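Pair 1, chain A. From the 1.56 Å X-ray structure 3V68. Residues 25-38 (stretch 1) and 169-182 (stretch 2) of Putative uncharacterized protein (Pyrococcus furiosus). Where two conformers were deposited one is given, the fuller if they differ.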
# COMPACT_ATOMS: atom_id res chain seq x y z
N THR A 25 -18.21 15.47 -0.21
CA THR A 25 -17.97 15.69 -1.64
C THR A 25 -17.00 14.61 -2.12
O THR A 25 -16.26 14.03 -1.32
CB THR A 25 -17.33 17.07 -1.91
OG1 THR A 25 -16.06 17.15 -1.26
CG2 THR A 25 -18.23 18.21 -1.40
N ASN A 26 -17.00 14.35 -3.43
CA ASN A 26 -16.04 13.40 -4.01
C ASN A 26 -14.60 13.79 -3.71
O ASN A 26 -13.77 12.92 -3.42
CB ASN A 26 -16.24 13.25 -5.51
CG ASN A 26 -17.49 12.48 -5.86
OD1 ASN A 26 -17.93 11.59 -5.11
ND2 ASN A 26 -18.08 12.81 -7.00
N GLU A 27 -14.30 15.09 -3.77
CA GLU A 27 -12.96 15.60 -3.45
C GLU A 27 -12.55 15.24 -2.02
O GLU A 27 -11.46 14.73 -1.79
CB GLU A 27 -12.88 17.12 -3.65
CG GLU A 27 -11.47 17.69 -3.49
CD GLU A 27 -11.44 19.21 -3.40
OE1 GLU A 27 -12.45 19.84 -3.00
OE2 GLU A 27 -10.38 19.79 -3.71
N ASN A 28 -13.43 15.51 -1.05
CA ASN A 28 -13.12 15.24 0.34
C ASN A 28 -13.00 13.75 0.64
O ASN A 28 -12.16 13.33 1.43
CB ASN A 28 -14.15 15.88 1.27
CG ASN A 28 -14.06 17.40 1.29
OD1 ASN A 28 -13.06 17.99 0.87
ND2 ASN A 28 -15.12 18.04 1.78
N ILE A 29 -13.85 12.95 -0.01
CA ILE A 29 -13.81 11.50 0.18
C ILE A 29 -12.52 10.93 -0.40
O ILE A 29 -11.84 10.14 0.26
CB ILE A 29 -15.06 10.80 -0.41
CG1 ILE A 29 -16.31 11.25 0.35
CG2 ILE A 29 -14.89 9.27 -0.34
CD1 ILE A 29 -17.62 10.85 -0.31
N ALA A 30 -12.16 11.36 -1.61
CA ALA A 30 -10.93 10.90 -2.24
C ALA A 30 -9.69 11.31 -1.45
O ALA A 30 -8.75 10.53 -1.32
CB ALA A 30 -10.84 11.38 -3.69
N MET A 31 -9.70 12.52 -0.90
CA MET A 31 -8.58 13.00 -0.10
C MET A 31 -8.46 12.26 1.23
O MET A 31 -7.36 11.96 1.69
CB MET A 31 -8.67 14.52 0.12
CG MET A 31 -8.37 15.32 -1.14
SD MET A 31 -6.75 14.93 -1.84
CE MET A 31 -5.68 15.60 -0.57
N PHE A 32 -9.61 11.94 1.84
CA PHE A 32 -9.64 11.12 3.05
C PHE A 32 -9.06 9.73 2.79
O PHE A 32 -8.18 9.27 3.53
CB PHE A 32 -11.08 10.99 3.58
CG PHE A 32 -11.24 9.95 4.65
CD1 PHE A 32 -10.91 10.22 5.97
CD2 PHE A 32 -11.73 8.68 4.34
CE1 PHE A 32 -11.07 9.25 6.97
CE2 PHE A 32 -11.88 7.70 5.33
CZ PHE A 32 -11.55 7.99 6.64
N LEU A 33 -9.52 9.08 1.72
CA LEU A 33 -9.04 7.74 1.40
C LEU A 33 -7.56 7.73 1.03
O LEU A 33 -6.84 6.78 1.35
CB LEU A 33 -9.87 7.12 0.28
CG LEU A 33 -11.34 6.80 0.58
CD1 LEU A 33 -12.04 6.40 -0.71
CD2 LEU A 33 -11.47 5.72 1.65
N SER A 34 -7.13 8.80 0.36
CA SER A 34 -5.72 9.01 0.02
C SER A 34 -4.87 9.05 1.28
O SER A 34 -3.86 8.36 1.39
CB SER A 34 -5.56 10.32 -0.76
OG SER A 34 -6.09 10.21 -2.06
N ARG A 35 -5.29 9.87 2.23
CA ARG A 35 -4.59 10.00 3.51
C ARG A 35 -4.61 8.71 4.32
O ARG A 35 -3.60 8.33 4.92
CB ARG A 35 -5.13 11.21 4.28
CG ARG A 35 -4.66 12.52 3.65
CD ARG A 35 -5.41 13.74 4.18
NE ARG A 35 -5.37 13.88 5.64
CZ ARG A 35 -4.32 14.30 6.34
NH1 ARG A 35 -3.18 14.62 5.74
NH2 ARG A 35 -4.41 14.40 7.66
N VAL A 36 -5.74 8.00 4.32
CA VAL A 36 -5.81 6.69 4.97
C VAL A 36 -4.80 5.72 4.35
O VAL A 36 -4.04 5.07 5.07
CB VAL A 36 -7.24 6.12 4.94
CG1 VAL A 36 -7.26 4.66 5.35
CG2 VAL A 36 -8.16 6.94 5.85
N SER A 37 -4.80 5.64 3.02
CA SER A 37 -3.86 4.78 2.30
C SER A 37 -2.41 5.10 2.68
O SER A 37 -1.64 4.21 3.02
CB SER A 37 -4.06 4.90 0.79
OG SER A 37 -3.01 4.26 0.08
N ASN A 38 -2.05 6.38 2.63
CA ASN A 38 -0.69 6.79 2.97
C ASN A 38 -0.32 6.43 4.41
O ASN A 38 0.79 5.96 4.68
CB ASN A 38 -0.52 8.31 2.77
CG ASN A 38 -0.67 8.74 1.32
OD1 ASN A 38 -0.55 7.93 0.39
ND2 ASN A 38 -0.94 10.03 1.12
N SER A 169 -5.39 -4.60 4.29
CA SER A 169 -6.77 -4.71 3.80
C SER A 169 -7.43 -3.34 3.68
O SER A 169 -8.13 -3.06 2.71
CB SER A 169 -7.59 -5.62 4.70
OG SER A 169 -8.85 -5.91 4.11
N ILE A 170 -7.20 -2.48 4.68
CA ILE A 170 -7.73 -1.12 4.65
C ILE A 170 -7.11 -0.34 3.49
O ILE A 170 -7.80 0.37 2.77
CB ILE A 170 -7.49 -0.39 5.99
CG1 ILE A 170 -8.41 -0.99 7.06
CG2 ILE A 170 -7.74 1.12 5.85
CD1 ILE A 170 -8.02 -0.64 8.48
N ASN A 171 -5.80 -0.52 3.28
CA ASN A 171 -5.13 0.12 2.16
C ASN A 171 -5.76 -0.31 0.83
O ASN A 171 -5.98 0.52 -0.05
CB ASN A 171 -3.64 -0.20 2.17
CG ASN A 171 -2.88 0.50 1.06
OD1 ASN A 171 -2.24 -0.14 0.22
ND2 ASN A 171 -2.95 1.82 1.05
N GLU A 172 -6.05 -1.60 0.71
CA GLU A 172 -6.67 -2.12 -0.50
C GLU A 172 -8.03 -1.49 -0.76
O GLU A 172 -8.34 -1.15 -1.90
CB GLU A 172 -6.76 -3.65 -0.44
CG GLU A 172 -5.41 -4.30 -0.68
CD GLU A 172 -5.35 -5.74 -0.21
OE1 GLU A 172 -6.25 -6.17 0.55
OE2 GLU A 172 -4.37 -6.42 -0.59
N THR A 173 -8.82 -1.30 0.29
CA THR A 173 -10.11 -0.62 0.16
C THR A 173 -9.92 0.80 -0.37
O THR A 173 -10.61 1.23 -1.29
CB THR A 173 -10.86 -0.59 1.50
OG1 THR A 173 -11.31 -1.92 1.80
CG2 THR A 173 -12.07 0.36 1.45
N ALA A 174 -8.96 1.51 0.23
CA ALA A 174 -8.69 2.88 -0.17
C ALA A 174 -8.28 2.96 -1.64
O ALA A 174 -8.83 3.76 -2.39
CB ALA A 174 -7.63 3.51 0.73
N VAL A 175 -7.33 2.12 -2.03
CA VAL A 175 -6.85 2.08 -3.42
C VAL A 175 -7.98 1.71 -4.39
O VAL A 175 -8.11 2.32 -5.45
CB VAL A 175 -5.63 1.13 -3.57
CG1 VAL A 175 -5.21 1.00 -5.03
CG2 VAL A 175 -4.46 1.64 -2.75
N ASN A 176 -8.80 0.74 -4.01
CA ASN A 176 -9.93 0.33 -4.84
C ASN A 176 -10.95 1.46 -5.03
O ASN A 176 -11.46 1.67 -6.13
CB ASN A 176 -10.62 -0.91 -4.25
CG ASN A 176 -11.85 -1.33 -5.04
OD1 ASN A 176 -11.80 -1.50 -6.25
ND2 ASN A 176 -12.96 -1.52 -4.34
N LYS A 177 -11.23 2.19 -3.96
CA LYS A 177 -12.33 3.15 -3.97
C LYS A 177 -11.96 4.55 -4.43
O LYS A 177 -12.83 5.29 -4.90
CB LYS A 177 -13.03 3.19 -2.61
CG LYS A 177 -13.76 1.89 -2.24
CD LYS A 177 -14.84 1.50 -3.27
CE LYS A 177 -15.99 2.50 -3.33
NZ LYS A 177 -16.97 2.12 -4.38
N ILE A 178 -10.69 4.94 -4.31
CA ILE A 178 -10.27 6.26 -4.78
C ILE A 178 -10.61 6.45 -6.27
O ILE A 178 -11.10 7.52 -6.66
CB ILE A 178 -8.77 6.55 -4.51
CG1 ILE A 178 -8.53 6.77 -3.01
CG2 ILE A 178 -8.28 7.78 -5.28
CD1 ILE A 178 -7.07 6.62 -2.59
N LYS A 179 -10.39 5.42 -7.07
CA LYS A 179 -10.69 5.50 -8.50
C LYS A 179 -12.19 5.62 -8.81
O LYS A 179 -12.56 6.08 -9.89
CB LYS A 179 -10.04 4.36 -9.28
CG LYS A 179 -9.97 3.03 -8.56
CD LYS A 179 -9.49 1.93 -9.50
CE LYS A 179 -9.60 0.56 -8.86
NZ LYS A 179 -11.01 0.14 -8.60
N ASP A 180 -13.04 5.23 -7.87
CA ASP A 180 -14.49 5.42 -7.99
C ASP A 180 -14.89 6.86 -7.67
O ASP A 180 -15.65 7.49 -8.42
CB ASP A 180 -15.27 4.47 -7.08
CG ASP A 180 -15.16 3.01 -7.52
OD1 ASP A 180 -14.91 2.75 -8.71
OD2 ASP A 180 -15.33 2.13 -6.65
N PHE A 181 -14.37 7.38 -6.56
CA PHE A 181 -14.70 8.74 -6.14
C PHE A 181 -14.05 9.81 -6.99
O PHE A 181 -14.59 10.91 -7.14
CB PHE A 181 -14.40 8.94 -4.65
CG PHE A 181 -15.35 8.20 -3.76
CD1 PHE A 181 -14.97 7.01 -3.14
CD2 PHE A 181 -16.64 8.67 -3.57
CE1 PHE A 181 -15.87 6.32 -2.33
CE2 PHE A 181 -17.54 7.99 -2.76
CZ PHE A 181 -17.15 6.81 -2.14
N ALA A 182 -12.90 9.48 -7.58
CA ALA A 182 -12.21 10.41 -8.48
C ALA A 182 -12.48 10.13 -9.97
O ALA A 182 -11.87 10.76 -10.83
CB ALA A 182 -10.72 10.43 -8.18

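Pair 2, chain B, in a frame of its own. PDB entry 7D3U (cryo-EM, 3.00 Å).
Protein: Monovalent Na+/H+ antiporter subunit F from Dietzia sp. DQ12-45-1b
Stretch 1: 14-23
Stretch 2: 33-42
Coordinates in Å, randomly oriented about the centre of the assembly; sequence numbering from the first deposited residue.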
# COMPACT_ATOMS: atom_id res chain seq x y z
N ALA B 14 -15.43 -44.00 13.57
CA ALA B 14 -15.51 -44.36 12.16
C ALA B 14 -14.91 -43.26 11.29
O ALA B 14 -14.19 -43.55 10.32
CB ALA B 14 -16.96 -44.62 11.77
N ALA B 15 -15.19 -42.00 11.61
CA ALA B 15 -14.64 -40.89 10.85
C ALA B 15 -13.12 -40.84 10.97
O ALA B 15 -12.43 -40.56 10.00
CB ALA B 15 -15.26 -39.58 11.32
N VAL B 16 -12.60 -41.14 12.16
CA VAL B 16 -11.15 -41.12 12.36
C VAL B 16 -10.49 -42.24 11.55
O VAL B 16 -9.45 -42.04 10.92
CB VAL B 16 -10.81 -41.22 13.85
CG1 VAL B 16 -9.34 -41.51 14.05
CG2 VAL B 16 -11.19 -39.94 14.56
N LEU B 17 -11.09 -43.43 11.55
CA LEU B 17 -10.53 -44.53 10.76
C LEU B 17 -10.57 -44.22 9.27
O LEU B 17 -9.59 -44.44 8.54
CB LEU B 17 -11.29 -45.83 11.06
CG LEU B 17 -11.16 -46.36 12.49
CD1 LEU B 17 -11.99 -47.62 12.66
CD2 LEU B 17 -9.71 -46.62 12.83
N SER B 18 -11.70 -43.70 8.79
CA SER B 18 -11.80 -43.36 7.38
C SER B 18 -10.86 -42.22 7.01
O SER B 18 -10.36 -42.17 5.88
CB SER B 18 -13.24 -43.01 7.02
OG SER B 18 -13.34 -42.64 5.66
N SER B 19 -10.58 -41.31 7.94
CA SER B 19 -9.61 -40.26 7.65
C SER B 19 -8.19 -40.81 7.66
O SER B 19 -7.33 -40.29 6.94
CB SER B 19 -9.74 -39.12 8.65
OG SER B 19 -8.87 -38.06 8.30
N TYR B 20 -7.91 -41.82 8.48
CA TYR B 20 -6.64 -42.52 8.35
C TYR B 20 -6.49 -43.13 6.97
O TYR B 20 -5.41 -43.06 6.36
CB TYR B 20 -6.50 -43.61 9.42
CG TYR B 20 -5.56 -44.71 9.00
CD1 TYR B 20 -4.19 -44.53 9.04
CD2 TYR B 20 -6.04 -45.93 8.55
CE1 TYR B 20 -3.32 -45.53 8.65
CE2 TYR B 20 -5.18 -46.94 8.15
CZ TYR B 20 -3.82 -46.74 8.21
OH TYR B 20 -2.97 -47.74 7.82
N ARG B 21 -7.56 -43.73 6.46
CA ARG B 21 -7.52 -44.23 5.08
C ARG B 21 -7.31 -43.08 4.10
O ARG B 21 -6.59 -43.23 3.10
CB ARG B 21 -8.81 -44.99 4.75
CG ARG B 21 -9.00 -45.31 3.27
CD ARG B 21 -7.82 -46.06 2.68
NE ARG B 21 -7.60 -47.36 3.31
CZ ARG B 21 -6.50 -48.08 3.16
NH1 ARG B 21 -6.37 -49.25 3.77
NH2 ARG B 21 -5.51 -47.63 2.40
N MET B 22 -7.92 -41.93 4.37
CA MET B 22 -7.68 -40.74 3.55
C MET B 22 -6.20 -40.38 3.51
O MET B 22 -5.66 -40.04 2.45
CB MET B 22 -8.48 -39.57 4.08
CG MET B 22 -8.05 -38.24 3.50
SD MET B 22 -9.27 -36.95 3.79
CE MET B 22 -10.49 -37.44 2.58
N ILE B 23 -5.53 -40.45 4.66
CA ILE B 23 -4.13 -40.02 4.73
C ILE B 23 -3.23 -41.01 4.01
O ILE B 23 -2.46 -40.64 3.12
CB ILE B 23 -3.71 -39.84 6.20
CG1 ILE B 23 -4.43 -38.64 6.82
CG2 ILE B 23 -2.21 -39.68 6.31
CD1 ILE B 23 -4.12 -38.43 8.27
N ILE B 33 -13.06 -41.51 -1.86
CA ILE B 33 -14.11 -42.33 -1.26
C ILE B 33 -14.10 -42.15 0.26
O ILE B 33 -15.16 -42.17 0.90
CB ILE B 33 -13.96 -43.80 -1.69
CG1 ILE B 33 -15.29 -44.53 -1.53
CG2 ILE B 33 -12.86 -44.50 -0.90
CD1 ILE B 33 -16.38 -44.00 -2.43
N ALA B 34 -12.92 -41.94 0.84
CA ALA B 34 -12.86 -41.61 2.26
C ALA B 34 -13.49 -40.26 2.53
O ALA B 34 -14.17 -40.07 3.54
CB ALA B 34 -11.41 -41.64 2.75
N ALA B 35 -13.30 -39.30 1.62
CA ALA B 35 -13.95 -38.00 1.77
C ALA B 35 -15.47 -38.13 1.70
O ALA B 35 -16.19 -37.46 2.45
CB ALA B 35 -13.46 -37.03 0.69
N ASP B 36 -15.96 -38.98 0.80
CA ASP B 36 -17.40 -39.20 0.71
C ASP B 36 -17.95 -39.81 2.00
O ASP B 36 -18.93 -39.31 2.58
CB ASP B 36 -17.71 -40.11 -0.48
CG ASP B 36 -19.17 -40.52 -0.54
OD1 ASP B 36 -19.99 -39.75 -1.08
OD2 ASP B 36 -19.49 -41.62 -0.04
N LEU B 37 -17.33 -40.90 2.47
CA LEU B 37 -17.75 -41.51 3.72
C LEU B 37 -17.68 -40.52 4.87
O LEU B 37 -18.55 -40.53 5.75
CB LEU B 37 -16.90 -42.75 4.02
CG LEU B 37 -17.36 -43.70 5.13
CD1 LEU B 37 -16.85 -43.27 6.50
CD2 LEU B 37 -18.87 -43.82 5.14
N LEU B 38 -16.69 -39.63 4.86
CA LEU B 38 -16.55 -38.67 5.95
C LEU B 38 -17.60 -37.57 5.86
O LEU B 38 -18.08 -37.10 6.89
CB LEU B 38 -15.15 -38.09 5.96
CG LEU B 38 -14.09 -39.14 6.27
CD1 LEU B 38 -12.69 -38.59 6.13
CD2 LEU B 38 -14.31 -39.65 7.67
N PHE B 39 -17.98 -37.16 4.65
CA PHE B 39 -19.07 -36.20 4.53
C PHE B 39 -20.36 -36.79 5.07
O PHE B 39 -21.13 -36.12 5.77
CB PHE B 39 -19.25 -35.78 3.07
CG PHE B 39 -18.05 -35.11 2.47
CD1 PHE B 39 -17.17 -34.40 3.27
CD2 PHE B 39 -17.80 -35.20 1.12
CE1 PHE B 39 -16.06 -33.79 2.72
CE2 PHE B 39 -16.69 -34.59 0.56
CZ PHE B 39 -15.82 -33.88 1.36
N PHE B 40 -20.62 -38.07 4.77
CA PHE B 40 -21.84 -38.69 5.28
C PHE B 40 -21.77 -38.87 6.80
O PHE B 40 -22.77 -38.67 7.50
CB PHE B 40 -22.08 -40.01 4.56
CG PHE B 40 -22.66 -39.85 3.18
CD1 PHE B 40 -21.88 -39.35 2.15
CD2 PHE B 40 -23.97 -40.18 2.91
CE1 PHE B 40 -22.40 -39.19 0.89
CE2 PHE B 40 -24.50 -40.02 1.65
CZ PHE B 40 -23.71 -39.53 0.64
N ALA B 41 -20.59 -39.21 7.32
CA ALA B 41 -20.43 -39.28 8.77
C ALA B 41 -20.60 -37.92 9.42
O ALA B 41 -21.10 -37.83 10.55
CB ALA B 41 -19.06 -39.87 9.12
N PHE B 42 -20.22 -36.84 8.73
CA PHE B 42 -20.41 -35.51 9.28
C PHE B 42 -21.88 -35.11 9.28
O PHE B 42 -22.33 -34.42 10.20
CB PHE B 42 -19.59 -34.49 8.49
CG PHE B 42 -18.22 -34.26 9.06
CD1 PHE B 42 -18.06 -33.62 10.27
CD2 PHE B 42 -17.09 -34.66 8.37
CE1 PHE B 42 -16.80 -33.41 10.79
CE2 PHE B 42 -15.83 -34.45 8.88
CZ PHE B 42 -15.69 -33.82 10.10

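Pair 1 and pair 2 are each built from two antiparallel helices whose axes approach to 8.6 Å. The signed crossing angle is -147° in pair 1 and -160° in pair 2, yet the backbone atoms of 14 central residues superpose with an RMSD of 0.5 Å. Both pairs place alanine at two matched positions. A:Ala30 falls on B:Ala15 and A:Ala174 on B:Ala34, with side-chain centres 0.3 and 0.5 Å apart.

The alanine of the second helix packs in the same manner in both. Its methyl group lies against a backbone carbonyl of the first helix, with A:Ala174 CB 3.4 Å from A:Leu33 O and B:Ala34 CB 3.3 Å from B:Ser18 O. One turn further along, A:Ile178 and B:Leu38 coincide closely (CA atoms 0.2 Å apart, side-chain centres 0.5 Å), and in each the CA-to-CB bond points sideways while the end of the side chain comes nearer the partner helix. In pair 1, A:Ile178 CG1 reaches A:Leu33 CB at 3.6 Å, and A:Ile178 CD1 lies 3.8 Å from A:Ser34 OG. In pair 2, B:Leu38 is itself the knob, seated among B:Ala15, B:Ser18, B:Ser19 and B:Met22; its CD2 is 3.6 Å from B:Ser18 CB, and its CD1 is 3.9 Å from B:Ser19 CB.

The knob comes from the first helix in pair 1 (A:Leu33) and from the second in pair 2 (B:Leu38). A:Leu33 inserts into a hole formed by A:Ala174, A:Lys177, A:Ile178 and A:Phe181. At the position of A:Leu33, B:Ser18 has a smaller side chain; B:Leu37, matched to A:Lys177, also touches B:Ser18, its CD1 3.7 Å from B:Ser18 CB. The CA-to-CB bond of A:Lys177 also points toward the partner, but the end of its side chain leads away, and A:Lys177 NZ forms a salt bridge with A:Asp180 OD2 at 2.8 Å.

Bulk is distributed differently at the two ends of the contact. A:Phe181, matched by B:Ala41, has 110 Å² covered by the other helix. A:Ile29 CG2 sits over one face of its ring, 3.4 Å from the centroid and 5° off the normal, a CH-pi contact. In pair 2 both of these positions are alanines, B:Ala14 and B:Ala41, and the latter makes a light contact between its CB and B:Ala15 CB at 4.4 Å.

At the other end, A:Ser37 and B:Met22 occupy the same position. A:Ser37 CB is 3.8 Å from A:Ala174 CB, and B:Met22 CB is likewise 3.8 Å from B:Ala34 CB; B:Met22 also extends its CE to 3.5 Å from B:Ala35 CB. Within pair 1, A:Asn171 ND2 donates a weak hydrogen bond to A:Ser37 OG (2.6 Å, 117°). The same backbone frame thus holds A:Phe181 against A:Ile29 at one end in pair 1, where pair 2 has B:Ala41 and B:Ala14, and at the other end B:Met22 in pair 2, where pair 1 has A:Ser37.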